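Side-chain contacts in subtilase cytotoxin subunit A (Escherichia coli, PDB 2IY9), which cleaves the host endoplasmic reticulum chaperone BiP as the serine protease subunit of the AB5 subtilase cytotoxin, which leads to ER stress and cell death: residues P79-K82 with L86-H89; E131-N136 with N173-V178; V161-L166 with A200-V205; N255-R260 with T265-G270. All coordinates share one frame; numbering follows the deposited sequence.

Contact 1 (P79-K82 with L86-H89)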
loop_
_atom_site.group_PDB
_atom_site.type_symbol
_atom_site.label_atom_id
_atom_site.label_comp_id
_atom_site.label_asym_id
_atom_site.label_seq_id
_atom_site.Cartn_x
_atom_site.Cartn_y
_atom_site.Cartn_z
ATOM N N PRO A 79 0.895 14.349 12.455
ATOM C CA PRO A 79 0.267 15.061 11.345
ATOM C C PRO A 79 -0.123 16.485 11.746
ATOM O O PRO A 79 -0.399 16.750 12.923
ATOM C CB PRO A 79 -0.979 14.226 11.045
ATOM C CG PRO A 79 -1.311 13.564 12.336
ATOM C CD PRO A 79 0.009 13.310 13.015
ATOM N N VAL A 80 -0.128 17.383 10.764
ATOM C CA VAL A 80 -0.438 18.794 10.989
ATOM C C VAL A 80 -1.708 19.208 10.251
ATOM O O VAL A 80 -2.179 18.504 9.345
ATOM C CB VAL A 80 0.739 19.726 10.605
ATOM C CG1 VAL A 80 1.954 19.456 11.493
ATOM C CG2 VAL A 80 1.095 19.589 9.124
ATOM N N LYS A 81 -2.240 20.364 10.640
ATOM C CA LYS A 81 -3.535 20.845 10.178
ATOM C C LYS A 81 -3.438 21.762 8.948
ATOM O O LYS A 81 -4.416 22.429 8.588
ATOM C CB LYS A 81 -4.225 21.588 11.327
ATOM C CG LYS A 81 -5.703 21.297 11.468
ATOM C CD LYS A 81 -5.979 20.306 12.595
ATOM C CE LYS A 81 -6.178 21.025 13.923
ATOM N NZ LYS A 81 -6.968 20.221 14.912
ATOM N N LYS A 82 -2.272 21.788 8.300
ATOM C CA LYS A 82 -2.045 22.626 7.108
ATOM C C LYS A 82 -3.142 22.404 6.069
ATOM O O LYS A 82 -3.683 23.347 5.480
ATOM C CB LYS A 82 -0.668 22.333 6.505
ATOM N N LEU A 86 -4.404 16.217 4.339
ATOM C CA LEU A 86 -3.108 15.778 4.864
ATOM C C LEU A 86 -3.104 15.575 6.379
ATOM O O LEU A 86 -2.312 14.788 6.894
ATOM C CB LEU A 86 -1.959 16.692 4.414
ATOM C CG LEU A 86 -1.471 16.436 2.980
ATOM C CD1 LEU A 86 -2.301 17.214 1.991
ATOM C CD2 LEU A 86 -0.014 16.784 2.789
ATOM N N TYR A 87 -4.003 16.253 7.091
ATOM C CA TYR A 87 -4.146 16.020 8.531
ATOM C C TYR A 87 -4.576 14.584 8.790
ATOM O O TYR A 87 -4.105 13.954 9.733
ATOM C CB TYR A 87 -5.154 16.995 9.170
ATOM C CG TYR A 87 -5.300 16.832 10.676
ATOM C CD1 TYR A 87 -4.177 16.767 11.501
ATOM C CD2 TYR A 87 -6.562 16.747 11.273
ATOM C CE1 TYR A 87 -4.305 16.611 12.870
ATOM C CE2 TYR A 87 -6.701 16.591 12.655
ATOM C CZ TYR A 87 -5.565 16.527 13.440
ATOM O OH TYR A 87 -5.665 16.377 14.805
ATOM N N ILE A 88 -5.447 14.069 7.926
ATOM C CA ILE A 88 -6.106 12.783 8.159
ATOM C C ILE A 88 -5.476 11.587 7.452
ATOM O O ILE A 88 -5.689 10.429 7.860
ATOM C CB ILE A 88 -7.634 12.858 7.828
ATOM C CG1 ILE A 88 -7.877 13.036 6.324
ATOM C CG2 ILE A 88 -8.275 13.984 8.629
ATOM C CD1 ILE A 88 -9.380 13.139 5.915
ATOM N N HIS A 89 -4.704 11.867 6.403
ATOM C CA HIS A 89 -4.380 10.836 5.414
ATOM C C HIS A 89 -3.584 9.656 5.974
ATOM O O HIS A 89 -3.971 8.507 5.762
ATOM C CB HIS A 89 -3.671 11.446 4.206
ATOM C CG HIS A 89 -3.605 10.532 3.024
ATOM N ND1 HIS A 89 -4.631 10.424 2.110
ATOM C CD2 HIS A 89 -2.630 9.694 2.599
ATOM C CE1 HIS A 89 -4.291 9.553 1.174
ATOM N NE2 HIS A 89 -3.080 9.103 1.443
HETATM O O HOH W 1 -0.033 16.138 8.246
#

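Contact 2 (E131-N136 with N173-V178)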
loop_
_atom_site.group_PDB
_atom_site.type_symbol
_atom_site.label_atom_id
_atom_site.label_comp_id
_atom_site.label_asym_id
_atom_site.label_seq_id
_atom_site.Cartn_x
_atom_site.Cartn_y
_atom_site.Cartn_z
ATOM N N GLU A 131 15.315 5.166 2.406
ATOM C CA GLU A 131 16.738 4.981 2.738
ATOM C C GLU A 131 16.933 4.667 4.219
ATOM O O GLU A 131 17.827 3.903 4.585
ATOM C CB GLU A 131 17.563 6.228 2.398
ATOM C CG GLU A 131 17.766 6.499 0.914
ATOM C CD GLU A 131 18.371 7.882 0.655
ATOM O OE1 GLU A 131 18.462 8.699 1.599
ATOM O OE2 GLU A 131 18.751 8.157 -0.498
ATOM N N SER A 132 16.112 5.284 5.063
ATOM C CA SER A 132 16.185 5.079 6.515
ATOM C C SER A 132 15.830 3.641 6.901
ATOM O O SER A 132 16.507 3.022 7.740
ATOM C CB SER A 132 15.309 6.103 7.251
ATOM O OG SER A 132 15.234 5.801 8.633
ATOM N N ILE A 133 14.798 3.088 6.267
ATOM C CA ILE A 133 14.488 1.664 6.432
ATOM C C ILE A 133 15.653 0.795 5.960
ATOM O O ILE A 133 16.098 -0.126 6.663
ATOM C CB ILE A 133 13.229 1.242 5.647
ATOM C CG1 ILE A 133 12.013 2.060 6.085
ATOM C CG2 ILE A 133 12.964 -0.271 5.847
ATOM C CD1 ILE A 133 10.791 1.933 5.163
ATOM N N MET A 134 16.133 1.094 4.759
ATOM C CA MET A 134 17.101 0.242 4.086
ATOM C C MET A 134 18.426 0.103 4.820
ATOM O O MET A 134 19.047 -0.959 4.758
ATOM C CB MET A 134 17.325 0.719 2.653
ATOM C CG MET A 134 16.098 0.525 1.762
ATOM S SD MET A 134 16.346 1.177 0.106
ATOM C CE MET A 134 17.338 -0.111 -0.640
ATOM N N SER A 135 18.838 1.157 5.523
ATOM C CA SER A 135 20.110 1.156 6.249
ATOM C C SER A 135 20.004 0.698 7.714
ATOM O O SER A 135 21.008 0.652 8.429
ATOM C CB SER A 135 20.752 2.542 6.189
ATOM O OG SER A 135 20.013 3.463 6.967
ATOM N N ASN A 136 18.791 0.370 8.151
ATOM C CA ASN A 136 18.551 -0.045 9.533
ATOM C C ASN A 136 18.665 -1.561 9.670
ATOM O O ASN A 136 17.713 -2.273 9.372
ATOM C CB ASN A 136 17.163 0.461 9.992
ATOM C CG ASN A 136 16.906 0.256 11.493
ATOM O OD1 ASN A 136 17.554 -0.559 12.166
ATOM N ND2 ASN A 136 15.950 1.008 12.019
ATOM N N ASN A 173 16.172 -7.924 -2.465
ATOM C CA ASN A 173 15.141 -8.956 -2.442
ATOM C C ASN A 173 14.538 -9.200 -1.047
ATOM O O ASN A 173 14.167 -10.323 -0.699
ATOM C CB ASN A 173 15.700 -10.259 -3.041
ATOM C CG ASN A 173 14.611 -11.175 -3.560
ATOM O OD1 ASN A 173 13.459 -10.760 -3.726
ATOM N ND2 ASN A 173 14.966 -12.434 -3.811
ATOM N N ASP A 174 14.461 -8.141 -0.247
ATOM C CA ASP A 174 14.019 -8.274 1.141
ATOM C C ASP A 174 12.719 -7.530 1.439
ATOM O O ASP A 174 11.916 -7.982 2.260
ATOM C CB ASP A 174 15.126 -7.866 2.123
ATOM C CG ASP A 174 15.722 -6.490 1.822
ATOM O OD1 ASP A 174 15.361 -5.856 0.799
ATOM O OD2 ASP A 174 16.569 -6.044 2.628
ATOM N N ARG A 175 12.501 -6.406 0.768
ATOM C CA ARG A 175 11.345 -5.554 1.092
ATOM C C ARG A 175 10.503 -5.242 -0.137
ATOM O O ARG A 175 10.996 -5.293 -1.271
ATOM C CB ARG A 175 11.796 -4.250 1.755
ATOM C CG ARG A 175 12.699 -4.458 2.959
ATOM C CD ARG A 175 13.052 -3.138 3.659
ATOM N NE ARG A 175 14.110 -3.357 4.638
ATOM C CZ ARG A 175 13.909 -3.792 5.881
ATOM N NH1 ARG A 175 12.683 -4.035 6.321
ATOM N NH2 ARG A 175 14.944 -3.960 6.693
ATOM N N LEU A 176 9.233 -4.912 0.112
ATOM C CA LEU A 176 8.295 -4.557 -0.930
ATOM C C LEU A 176 7.708 -3.183 -0.706
ATOM O O LEU A 176 7.419 -2.802 0.426
ATOM C CB LEU A 176 7.145 -5.558 -1.000
ATOM C CG LEU A 176 7.524 -6.933 -1.543
ATOM C CD1 LEU A 176 6.367 -7.866 -1.316
ATOM C CD2 LEU A 176 7.954 -6.851 -3.038
ATOM N N ILE A 177 7.516 -2.458 -1.802
ATOM C CA ILE A 177 6.839 -1.166 -1.745
ATOM C C ILE A 177 5.492 -1.300 -2.427
ATOM O O ILE A 177 5.404 -1.687 -3.602
ATOM C CB ILE A 177 7.655 -0.049 -2.395
ATOM C CG1 ILE A 177 8.908 0.225 -1.550
ATOM C CG2 ILE A 177 6.823 1.222 -2.530
ATOM C CD1 ILE A 177 9.777 1.302 -2.118
ATOM N N VAL A 178 4.451 -1.017 -1.662
ATOM C CA VAL A 178 3.096 -1.035 -2.178
ATOM C C VAL A 178 2.726 0.421 -2.453
ATOM O O VAL A 178 2.652 1.240 -1.530
ATOM C CB VAL A 178 2.129 -1.711 -1.188
ATOM C CG1 VAL A 178 0.762 -1.949 -1.851
ATOM C CG2 VAL A 178 2.720 -3.043 -0.708
HETATM O O HOH W 2 17.495 -2.873 6.540
#

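Contact 3 (V161-L166 with A200-V205)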
loop_
_atom_site.group_PDB
_atom_site.type_symbol
_atom_site.label_atom_id
_atom_site.label_comp_id
_atom_site.label_asym_id
_atom_site.label_seq_id
_atom_site.Cartn_x
_atom_site.Cartn_y
_atom_site.Cartn_z
ATOM N N VAL A 161 17.376 9.275 -8.837
ATOM C CA VAL A 161 17.479 8.912 -7.409
ATOM C C VAL A 161 16.498 7.782 -7.070
ATOM O O VAL A 161 16.870 6.828 -6.393
ATOM C CB VAL A 161 17.288 10.127 -6.455
ATOM C CG1 VAL A 161 17.445 9.703 -4.981
ATOM C CG2 VAL A 161 18.298 11.225 -6.766
ATOM N N TRP A 162 15.259 7.886 -7.567
ATOM C CA TRP A 162 14.259 6.830 -7.403
ATOM C C TRP A 162 14.690 5.510 -8.058
ATOM O O TRP A 162 14.596 4.443 -7.456
ATOM C CB TRP A 162 12.917 7.256 -8.005
ATOM C CG TRP A 162 11.952 7.963 -7.078
ATOM C CD1 TRP A 162 11.422 9.211 -7.251
ATOM C CD2 TRP A 162 11.374 7.448 -5.869
ATOM N NE1 TRP A 162 10.560 9.506 -6.224
ATOM C CE2 TRP A 162 10.513 8.447 -5.360
ATOM C CE3 TRP A 162 11.505 6.249 -5.164
ATOM C CZ2 TRP A 162 9.787 8.280 -4.172
ATOM C CZ3 TRP A 162 10.787 6.086 -3.983
ATOM C CH2 TRP A 162 9.940 7.093 -3.502
ATOM N N THR A 163 15.155 5.590 -9.300
ATOM C CA THR A 163 15.503 4.398 -10.062
ATOM C C THR A 163 16.706 3.660 -9.454
ATOM O O THR A 163 16.727 2.427 -9.397
ATOM C CB THR A 163 15.706 4.756 -11.553
ATOM O OG1 THR A 163 14.427 5.058 -12.131
ATOM C CG2 THR A 163 16.328 3.623 -12.313
ATOM N N GLU A 164 17.697 4.411 -8.982
ATOM C CA GLU A 164 18.832 3.800 -8.285
ATOM C C GLU A 164 18.356 3.051 -7.027
ATOM O O GLU A 164 18.717 1.887 -6.805
ATOM C CB GLU A 164 19.884 4.862 -7.929
ATOM C CG GLU A 164 21.248 4.291 -7.499
ATOM C CD GLU A 164 21.264 3.757 -6.067
ATOM O OE1 GLU A 164 20.603 4.360 -5.185
ATOM O OE2 GLU A 164 21.934 2.723 -5.820
ATOM N N LEU A 165 17.531 3.718 -6.225
ATOM C CA LEU A 165 17.059 3.159 -4.948
ATOM C C LEU A 165 16.213 1.907 -5.156
ATOM O O LEU A 165 16.390 0.907 -4.462
ATOM C CB LEU A 165 16.266 4.202 -4.148
ATOM C CG LEU A 165 15.796 3.704 -2.775
ATOM C CD1 LEU A 165 15.882 4.769 -1.718
ATOM C CD2 LEU A 165 14.383 3.120 -2.861
ATOM N N LEU A 166 15.287 1.968 -6.103
ATOM C CA LEU A 166 14.365 0.853 -6.318
ATOM C C LEU A 166 15.055 -0.365 -6.923
ATOM O O LEU A 166 14.772 -1.501 -6.530
ATOM C CB LEU A 166 13.159 1.299 -7.152
ATOM C CG LEU A 166 12.312 2.394 -6.469
ATOM C CD1 LEU A 166 11.361 3.026 -7.458
ATOM C CD2 LEU A 166 11.537 1.861 -5.265
ATOM N N ALA A 200 5.205 4.494 -7.974
ATOM C CA ALA A 200 4.437 3.680 -8.930
ATOM C C ALA A 200 4.978 3.821 -10.373
ATOM O O ALA A 200 4.948 2.862 -11.143
ATOM C CB ALA A 200 2.948 4.015 -8.871
ATOM N N ALA A 201 5.510 5.000 -10.703
ATOM C CA ALA A 201 5.996 5.304 -12.064
ATOM C C ALA A 201 7.293 4.567 -12.441
ATOM O O ALA A 201 7.705 4.588 -13.605
ATOM C CB ALA A 201 6.183 6.795 -12.231
ATOM N N TYR A 202 7.932 3.929 -11.456
ATOM C CA TYR A 202 9.078 3.077 -11.716
ATOM C C TYR A 202 8.690 2.101 -12.820
ATOM O O TYR A 202 7.670 1.400 -12.725
ATOM C CB TYR A 202 9.514 2.341 -10.443
ATOM C CG TYR A 202 10.749 1.465 -10.594
ATOM C CD1 TYR A 202 11.934 1.972 -11.144
ATOM C CD2 TYR A 202 10.739 0.139 -10.159
ATOM C CE1 TYR A 202 13.072 1.165 -11.275
ATOM C CE2 TYR A 202 11.866 -0.674 -10.283
ATOM C CZ TYR A 202 13.028 -0.148 -10.846
ATOM O OH TYR A 202 14.139 -0.943 -10.969
ATOM N N HIS A 203 9.488 2.093 -13.887
ATOM C CA HIS A 203 9.127 1.365 -15.111
ATOM C C HIS A 203 10.335 0.645 -15.703
ATOM O O HIS A 203 10.778 0.972 -16.812
ATOM C CB HIS A 203 8.524 2.338 -16.125
ATOM C CG HIS A 203 7.685 1.683 -17.179
ATOM N ND1 HIS A 203 6.497 1.045 -16.898
ATOM C CD2 HIS A 203 7.841 1.608 -18.523
ATOM C CE1 HIS A 203 5.969 0.583 -18.017
ATOM N NE2 HIS A 203 6.763 0.913 -19.019
ATOM N N PRO A 204 10.854 -0.363 -14.984
ATOM C CA PRO A 204 12.101 -1.003 -15.410
ATOM C C PRO A 204 11.950 -1.663 -16.776
ATOM O O PRO A 204 10.883 -2.212 -17.096
ATOM C CB PRO A 204 12.351 -2.059 -14.327
ATOM C CG PRO A 204 11.044 -2.259 -13.648
ATOM C CD PRO A 204 10.305 -0.973 -13.756
ATOM N N VAL A 205 13.003 -1.614 -17.581
ATOM C CA VAL A 205 12.925 -2.233 -18.907
ATOM C C VAL A 205 13.833 -3.445 -19.100
ATOM O O VAL A 205 13.586 -4.257 -19.987
ATOM C CB VAL A 205 13.143 -1.213 -20.045
ATOM C CG1 VAL A 205 11.896 -0.325 -20.194
ATOM C CG2 VAL A 205 14.392 -0.379 -19.792
#

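Contact 4 (N255-R260 with T265-G270)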
loop_
_atom_site.group_PDB
_atom_site.type_symbol
_atom_site.label_atom_id
_atom_site.label_comp_id
_atom_site.label_asym_id
_atom_site.label_seq_id
_atom_site.Cartn_x
_atom_site.Cartn_y
_atom_site.Cartn_z
ATOM N N ASN A 255 -15.988 3.694 -1.463
ATOM C CA ASN A 255 -16.883 3.611 -0.307
ATOM C C ASN A 255 -16.120 2.950 0.839
ATOM O O ASN A 255 -16.565 1.955 1.413
ATOM C CB ASN A 255 -18.141 2.798 -0.671
ATOM C CG ASN A 255 -19.225 2.872 0.391
ATOM O OD1 ASN A 255 -19.349 3.881 1.093
ATOM N ND2 ASN A 255 -20.043 1.809 0.496
ATOM N N ILE A 256 -14.936 3.483 1.124
ATOM C CA ILE A 256 -14.068 2.916 2.157
ATOM C C ILE A 256 -14.084 3.799 3.407
ATOM O O ILE A 256 -13.742 4.982 3.342
ATOM C CB ILE A 256 -12.597 2.759 1.659
ATOM C CG1 ILE A 256 -12.512 2.033 0.296
ATOM C CG2 ILE A 256 -11.725 2.121 2.747
ATOM C CD1 ILE A 256 -12.886 0.515 0.297
ATOM N N THR A 257 -14.491 3.224 4.538
ATOM C CA THR A 257 -14.561 3.966 5.798
ATOM C C THR A 257 -13.182 3.926 6.487
ATOM O O THR A 257 -12.536 2.882 6.509
ATOM C CB THR A 257 -15.664 3.391 6.721
ATOM O OG1 THR A 257 -16.910 3.323 6.004
ATOM C CG2 THR A 257 -15.867 4.261 7.938
ATOM N N PHE A 258 -12.738 5.060 7.024
ATOM C CA PHE A 258 -11.414 5.167 7.655
ATOM C C PHE A 258 -11.427 6.037 8.917
ATOM O O PHE A 258 -12.388 6.766 9.175
ATOM C CB PHE A 258 -10.389 5.712 6.656
ATOM C CG PHE A 258 -10.775 7.038 6.058
ATOM C CD1 PHE A 258 -10.645 8.217 6.794
ATOM C CD2 PHE A 258 -11.285 7.105 4.766
ATOM C CE1 PHE A 258 -11.014 9.448 6.248
ATOM C CE2 PHE A 258 -11.645 8.328 4.207
ATOM C CZ PHE A 258 -11.510 9.502 4.951
ATOM N N LEU A 259 -10.345 5.958 9.688
ATOM C CA LEU A 259 -10.199 6.694 10.936
ATOM C C LEU A 259 -9.555 8.072 10.726
ATOM O O LEU A 259 -8.610 8.211 9.934
ATOM C CB LEU A 259 -9.336 5.877 11.908
ATOM C CG LEU A 259 -9.159 6.372 13.346
ATOM C CD1 LEU A 259 -10.501 6.345 14.070
ATOM C CD2 LEU A 259 -8.119 5.527 14.082
ATOM N N ARG A 260 -10.069 9.072 11.446
ATOM C CA ARG A 260 -9.497 10.431 11.477
ATOM C C ARG A 260 -8.791 10.691 12.825
ATOM O O ARG A 260 -9.137 10.052 13.819
ATOM C CB ARG A 260 -10.602 11.471 11.284
ATOM C CG ARG A 260 -11.401 11.369 9.975
ATOM C CD ARG A 260 -12.728 12.111 10.111
ATOM N NE ARG A 260 -12.519 13.434 10.690
ATOM C CZ ARG A 260 -12.230 14.526 9.987
ATOM N NH1 ARG A 260 -12.130 14.467 8.662
ATOM N NH2 ARG A 260 -12.040 15.680 10.613
ATOM N N THR A 265 -14.918 8.926 12.040
ATOM C CA THR A 265 -14.619 8.272 10.776
ATOM C C THR A 265 -14.976 9.166 9.591
ATOM O O THR A 265 -15.805 10.078 9.710
ATOM C CB THR A 265 -15.350 6.919 10.655
ATOM O OG1 THR A 265 -16.763 7.128 10.758
ATOM C CG2 THR A 265 -14.908 5.963 11.763
ATOM N N GLY A 266 -14.321 8.901 8.462
ATOM C CA GLY A 266 -14.647 9.503 7.175
ATOM C C GLY A 266 -14.813 8.395 6.148
ATOM O O GLY A 266 -14.536 7.228 6.434
ATOM N N THR A 267 -15.285 8.745 4.956
ATOM C CA THR A 267 -15.486 7.755 3.898
ATOM C C THR A 267 -14.827 8.272 2.627
ATOM O O THR A 267 -15.051 9.404 2.237
ATOM C CB THR A 267 -16.994 7.455 3.655
ATOM O OG1 THR A 267 -17.571 6.902 4.844
ATOM C CG2 THR A 267 -17.194 6.478 2.518
ATOM N N GLY A 268 -14.003 7.438 2.005
ATOM C CA GLY A 268 -13.264 7.853 0.826
ATOM C C GLY A 268 -13.246 6.825 -0.286
ATOM O O GLY A 268 -13.600 5.653 -0.098
ATOM N N SER A 269 -12.826 7.289 -1.453
ATOM C CA SER A 269 -12.647 6.443 -2.618
ATOM C C SER A 269 -11.330 6.837 -3.266
ATOM O O SER A 269 -10.948 8.024 -3.258
ATOM C CB SER A 269 -13.801 6.638 -3.604
ATOM O OG SER A 269 -15.024 6.194 -3.037
ATOM N N GLY A 270 -10.630 5.840 -3.794
ATOM C CA GLY A 270 -9.436 6.078 -4.587
ATOM C C GLY A 270 -8.321 5.079 -4.345
ATOM O O GLY A 270 -8.480 4.091 -3.612
HETATM O O HOH W 3 -19.119 4.914 5.553
#

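Contact 1 (P79-K82 with L86-H89)
Pro79 meets Tyr87 with the side of its ring. Its CB lies 3.4 Å from Tyr87 O and also touches CD1 of the aromatic ring. Pro79 O comes to the edge of that ring, in its plane. Val80 turns its side chain away from the helix, and its backbone does the work. Val80 N donates to water 1 at 2.8 Å, and the water in turn donates to Leu86 O at 3.0 Å, though other acceptors are in reach. Val80 O sits 3.3 Å from Tyr87 CA in a bent CA-H...O contact, with 123° at the hydrogen. Lys81 uses its aliphatic chain rather than its charge. The chain is bent at chi2 (101°) and chi3, which carries CD over the middle of the Tyr87 ring. CD stands 3.7 Å from the ring centroid, 8° off the normal, a CH-pi contact over one face. Both side chains point the same way, and Lys81 NZ ends 4.1 Å from Tyr87 OH. The Tyr87 ring is thus touched on a face and at an edge by one short loop.

That loop follows strand 65-70 and leads into helix 84-98. In the subtilase fold this helix carries the charge-relay histidine, here probably His89, whose NE2 is bonded to Ser150 O. Leu86 O is also bonded to Ser53 OG. Pro261, beyond strand 256-259, touches Tyr87, and Pro119, after strand 111-116, touches Val80.

Contact 2 (E131-N136 with N173-V178)
Ile133 CG2 packs on the flat end of Arg175, and this is the close part of the contact. The methyl lies 3.4 Å above the guanidinium plane, offset toward its rim. It is 3.5 Å from Arg175 NE and 3.6 Å from Arg175 CD. Ile133 chi1 is -58°, which sets CG2 opposite the backbone N and aims it at the arginine. Arg175 reaches it with a chain extended from CG to NE.

The NH2 end is looser and is bridged by solvent. Arg175 NH2 is 4.2 Å from Asn136 O, and water 2 joins them. NH2 donates to this water at 2.8 Å. The water can donate to Asn136 O at 2.9 Å. It can also donate to Ile133 O, but with more acceptors around it than protons the two probably compete. The arginine thus meets the end of the helix and the turn after it, by a methyl and a water bridge.

Arg175 NH1 is hydrogen-bonded to Glu143 O, in the loop before strand 147-149, which should help hold the guanidinium's rotation. In the parallel alpha/beta core of the subtilase fold, the contact ties the C-terminal end of helix 125-134 to the entrance of strand 176-180. Met134 and Ile177 both lean on Met169 of helix 160-172, while Leu176 packs on helix 294-304.

Contact 3 (V161-L166 with A200-V205)
Leu166 and Tyr202 meet in a CH-pi contact. Leu166 CB stands 3.8 Å from the centroid of the Tyr202 ring and 7° off the ring normal, so it sits squarely over the face. The opposite face is taken by Pro204 CD, 3.7 Å above the plane and over the ring centre. The tyrosine is sandwiched between a helix residue and a proline of its own loop, which should restrict its tilt.

The remaining apolar contact involves the end of the leucine. Leu166 CD1 reaches back to the root of the tyrosine, 3.6 Å from both Tyr202 CG and Tyr202 CB. The two side chains slide past each other in opposite directions. Tyr202 chi1 is -177°, which swings the ring toward the helix and against Leu166.

At the ring edge the contact is slight. Thr163 OG1 lies near the ring plane, 4.1 Å from Tyr202 CD1, and the two side chains cross at about a right angle. The hydroxyl also has a weak hydrogen bond to Ala159 O, just before the helix.

This is buried packing on the alpha/beta core of the subtilase fold, away from the annotated sites. It joins flanking helix 160-172 to the loop between strand 176-180 and helix 207-211. Val215 of strand 215-221 touches both Leu166 and Tyr202. Asn209 of helix 207-211 packs on Tyr202, and Arg217 NH2 of strand 215-221 is hydrogen-bonded to Tyr202 O.

Contact 4 (N255-R260 with T265-G270)
Phe258 and Gly266 lie at the heart of a beta hairpin, strands 256-259 and 265-268, whose axes run antiparallel at 144°. Their hydrogen-bonded pair joins Phe258 N to Gly266 O at 2.9 Å and Gly266 N to Phe258 O. The pair Ile256 and Gly268 adds two more backbone bonds. Phe258 CG stands between its backbone N and carbonyl carbon (chi1 56°), which folds the ring under the partner strand. Gly266 O sits over the ring centre, 3.6 Å above its plane, and Gly266 CA makes a CH-pi contact with the same ring. Gly268 CA lies at the ring edge. The ring lies close against this backbone, with Phe258 CE2 3.3 Å from Gly268 N.

Thr257, Thr265 and Thr267 occupy the other side of the hairpin. Thr257 CG2 packs on Thr265 CB at 3.8 Å. Water 3 joins Thr257 OG1 at 2.8 Å to Thr267 OG1 at 2.6 Å. Asn255 and Ile256 both face Gly268, a G1 beta bulge at the start of the hairpin. There Asn255 N donates to Ser269 OG at 3.1 Å and 165°.

Further out, Phe258 also packs on Ala92 and Ser95 of helix 84-98. Gly270 is the N-cap of the helix bearing Ser272, the probable charge-relay serine. Arg260 lays CD against Thr265 O and makes two salt bridges, NH2 to Glu84 OE2 and NE to Asp262 OD1.

Overall arrangement
The contacts form two touching pairs. Contacts 1 and 4 have centres 15 Å apart and meet through Ile88: its CD1 is 4.0 Å from Phe258 CE1, and its CG2 is 3.9 Å from Arg260 NH1. This pair lies at the probable charge relay: contact 1 holds His89, and the side chain of Phe258 in contact 4 is about 8 Å from those of His89 and Ser272. Contacts 2 and 3 have centres 14 Å apart. They meet at Ile177 CD1 and Leu166 CD2, 3.6 Å apart, and their segments alternate along the chain. Contacts 2 and 3 lie across the chain's centre from contact 4, with centres 28 and 30 Å from its own.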